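Local coordinates for Thiol:disulfide interchange protein DsbA (Neisseria meningitidis MC58, PDB 3HZ8) that probably acts as a periplasmic thiol-disulfide oxidoreductase of the DsbA type, introducing disulfide bonds into other proteins, at residues L73-A78 against P134-R139. The protein carries 1 engineered substitution. Residues are numbered along the deposited sequence; the frame is centred on the assembly and turned at random.
Sequences LARLAA and PESQAR
R75 reaches across to S136 and Q137, while A78 packs on R139, where helix 71-83 crosses the N-terminal part of helix 134-149. Both parts lie in the helical insert of the DsbA-type thioredoxin fold, between strands 57-63 and 157-160; the short segment axes pass 8.0 Å apart at 121°.

The polar half of the contact centres on the R75 guanidinium. With CG anti to the backbone N and the chain extended from there to NE, the group leaves its own helix and lies beside S136 and Q137. NE donates to S136 OG at 2.8 Å in a nearly straight bond (162°), the acceptor lying close to the guanidinium plane. NH2 bonds to the carbonyl of S133, and Y131 adds a cation-pi contact. S136 OG has a single proton to offer the carbonyls of A130, Y131 and S133, all within bonding range; the buried hydroxyl thus links R75 to the preceding backbone. One face of the guanidinium receives Q137 CB, 3.8 Å from R75 NH2 and displaced toward the rim. The Q137 amide plane is turned 72° from that of the guanidinium, and a water accepts from R75 NH2 and donates to Q137 OE1.

The apolar half is compact: A78 CB lies 4.1 Å from S136 CB and also meets R139 CD at 3.7 Å. Beyond this packing, R139 grips E135 side-on within its own helix, NE and NH2 both donating to OE2 in a salt bridge. M82 touches E135, S136 and R139. The tightest apolar approach joins A78 CB to R139 CB, at 3.3 Å.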
loop_
_atom_site.group_PDB
_atom_site.type_symbol
_atom_site.label_atom_id
_atom_site.label_comp_id
_atom_site.label_asym_id
_atom_site.label_seq_id
_atom_site.Cartn_x
_atom_site.Cartn_y
_atom_site.Cartn_z
ATOM N N LEU A 73 5.754 -3.035 12.190
ATOM C CA LEU A 73 5.291 -3.538 10.901
ATOM C C LEU A 73 5.315 -2.451 9.842
ATOM O O LEU A 73 5.614 -2.719 8.687
ATOM C CB LEU A 73 3.876 -4.122 11.020
ATOM C CG LEU A 73 3.718 -5.383 11.881
ATOM C CD1 LEU A 73 2.240 -5.798 11.997
ATOM C CD2 LEU A 73 4.609 -6.542 11.355
ATOM N N ALA A 74 4.976 -1.224 10.229
ATOM C CA ALA A 74 5.105 -0.091 9.314
ATOM C C ALA A 74 6.575 0.154 8.925
ATOM O O ALA A 74 6.868 0.449 7.754
ATOM C CB ALA A 74 4.459 1.156 9.905
ATOM N N ARG A 75 7.502 0.005 9.879
ATOM C CA ARG A 75 8.928 0.123 9.566
ATOM C C ARG A 75 9.392 -0.970 8.593
ATOM O O ARG A 75 10.225 -0.713 7.709
ATOM C CB ARG A 75 9.771 0.093 10.842
ATOM C CG ARG A 75 11.155 0.685 10.617
ATOM C CD ARG A 75 11.954 0.876 11.898
ATOM N NE ARG A 75 13.186 1.582 11.577
ATOM C CZ ARG A 75 14.148 1.871 12.450
ATOM N NH1 ARG A 75 14.028 1.507 13.720
ATOM N NH2 ARG A 75 15.236 2.522 12.038
ATOM N N LEU A 76 8.865 -2.185 8.760
ATOM C CA LEU A 76 9.086 -3.255 7.774
ATOM C C LEU A 76 8.572 -2.865 6.390
ATOM O O LEU A 76 9.272 -3.075 5.396
ATOM C CB LEU A 76 8.435 -4.568 8.224
ATOM C CG LEU A 76 8.511 -5.741 7.237
ATOM C CD1 LEU A 76 9.943 -6.015 6.788
ATOM C CD2 LEU A 76 7.849 -6.976 7.800
ATOM N N ALA A 77 7.344 -2.344 6.317
ATOM C CA ALA A 77 6.778 -1.923 5.027
ATOM C C ALA A 77 7.678 -0.864 4.384
ATOM O O ALA A 77 7.973 -0.927 3.170
ATOM C CB ALA A 77 5.363 -1.397 5.208
ATOM N N ALA A 78 8.125 0.092 5.198
ATOM C CA ALA A 78 9.044 1.132 4.749
ATOM C C ALA A 78 10.314 0.494 4.186
ATOM O O ALA A 78 10.742 0.831 3.086
ATOM C CB ALA A 78 9.372 2.058 5.897
ATOM N N PRO A 134 17.751 5.310 9.398
ATOM C CA PRO A 134 16.805 6.321 9.856
ATOM C C PRO A 134 15.649 6.586 8.874
ATOM O O PRO A 134 14.590 6.979 9.341
ATOM C CB PRO A 134 17.668 7.583 9.996
ATOM C CG PRO A 134 19.065 7.078 10.104
ATOM C CD PRO A 134 19.109 5.862 9.242
ATOM N N GLU A 135 15.868 6.389 7.563
ATOM C CA GLU A 135 14.815 6.559 6.528
ATOM C C GLU A 135 13.563 5.753 6.908
ATOM O O GLU A 135 12.452 6.300 6.918
ATOM C CB GLU A 135 15.329 6.218 5.100
ATOM C CG GLU A 135 14.319 6.514 3.935
ATOM C CD GLU A 135 14.781 6.085 2.512
ATOM O OE1 GLU A 135 15.993 6.086 2.220
ATOM O OE2 GLU A 135 13.913 5.749 1.666
ATOM N N SER A 136 13.744 4.480 7.274
ATOM C CA SER A 136 12.600 3.620 7.616
ATOM C C SER A 136 11.821 4.082 8.861
ATOM O O SER A 136 10.595 3.952 8.916
ATOM C CB SER A 136 13.019 2.150 7.721
ATOM O OG SER A 136 13.773 1.892 8.892
ATOM N N GLN A 137 12.516 4.645 9.849
ATOM C CA GLN A 137 11.854 5.172 11.038
ATOM C C GLN A 137 10.966 6.368 10.676
ATOM O O GLN A 137 9.883 6.547 11.242
ATOM C CB GLN A 137 12.884 5.568 12.112
ATOM C CG GLN A 137 12.276 6.022 13.443
ATOM C CD GLN A 137 13.281 6.101 14.600
ATOM O OE1 GLN A 137 14.293 5.398 14.618
ATOM N NE2 GLN A 137 12.986 6.951 15.580
ATOM N N ALA A 138 11.431 7.166 9.719
ATOM C CA ALA A 138 10.679 8.334 9.276
ATOM C C ALA A 138 9.576 7.973 8.270
ATOM O O ALA A 138 8.538 8.632 8.253
ATOM C CB ALA A 138 11.606 9.390 8.728
ATOM N N ARG A 139 9.803 6.967 7.421
ATOM C CA ARG A 139 8.716 6.416 6.590
ATOM C C ARG A 139 7.572 5.855 7.484
ATOM O O ARG A 139 6.391 6.074 7.192
ATOM C CB ARG A 139 9.225 5.370 5.580
ATOM C CG ARG A 139 9.867 5.895 4.243
ATOM C CD ARG A 139 10.491 4.703 3.509
ATOM N NE ARG A 139 11.286 4.974 2.300
ATOM C CZ ARG A 139 10.861 4.754 1.059
ATOM N NH1 ARG A 139 9.617 4.335 0.854
ATOM N NH2 ARG A 139 11.675 4.964 0.021
HETATM O O HOH W 1 16.450 4.170 13.905
#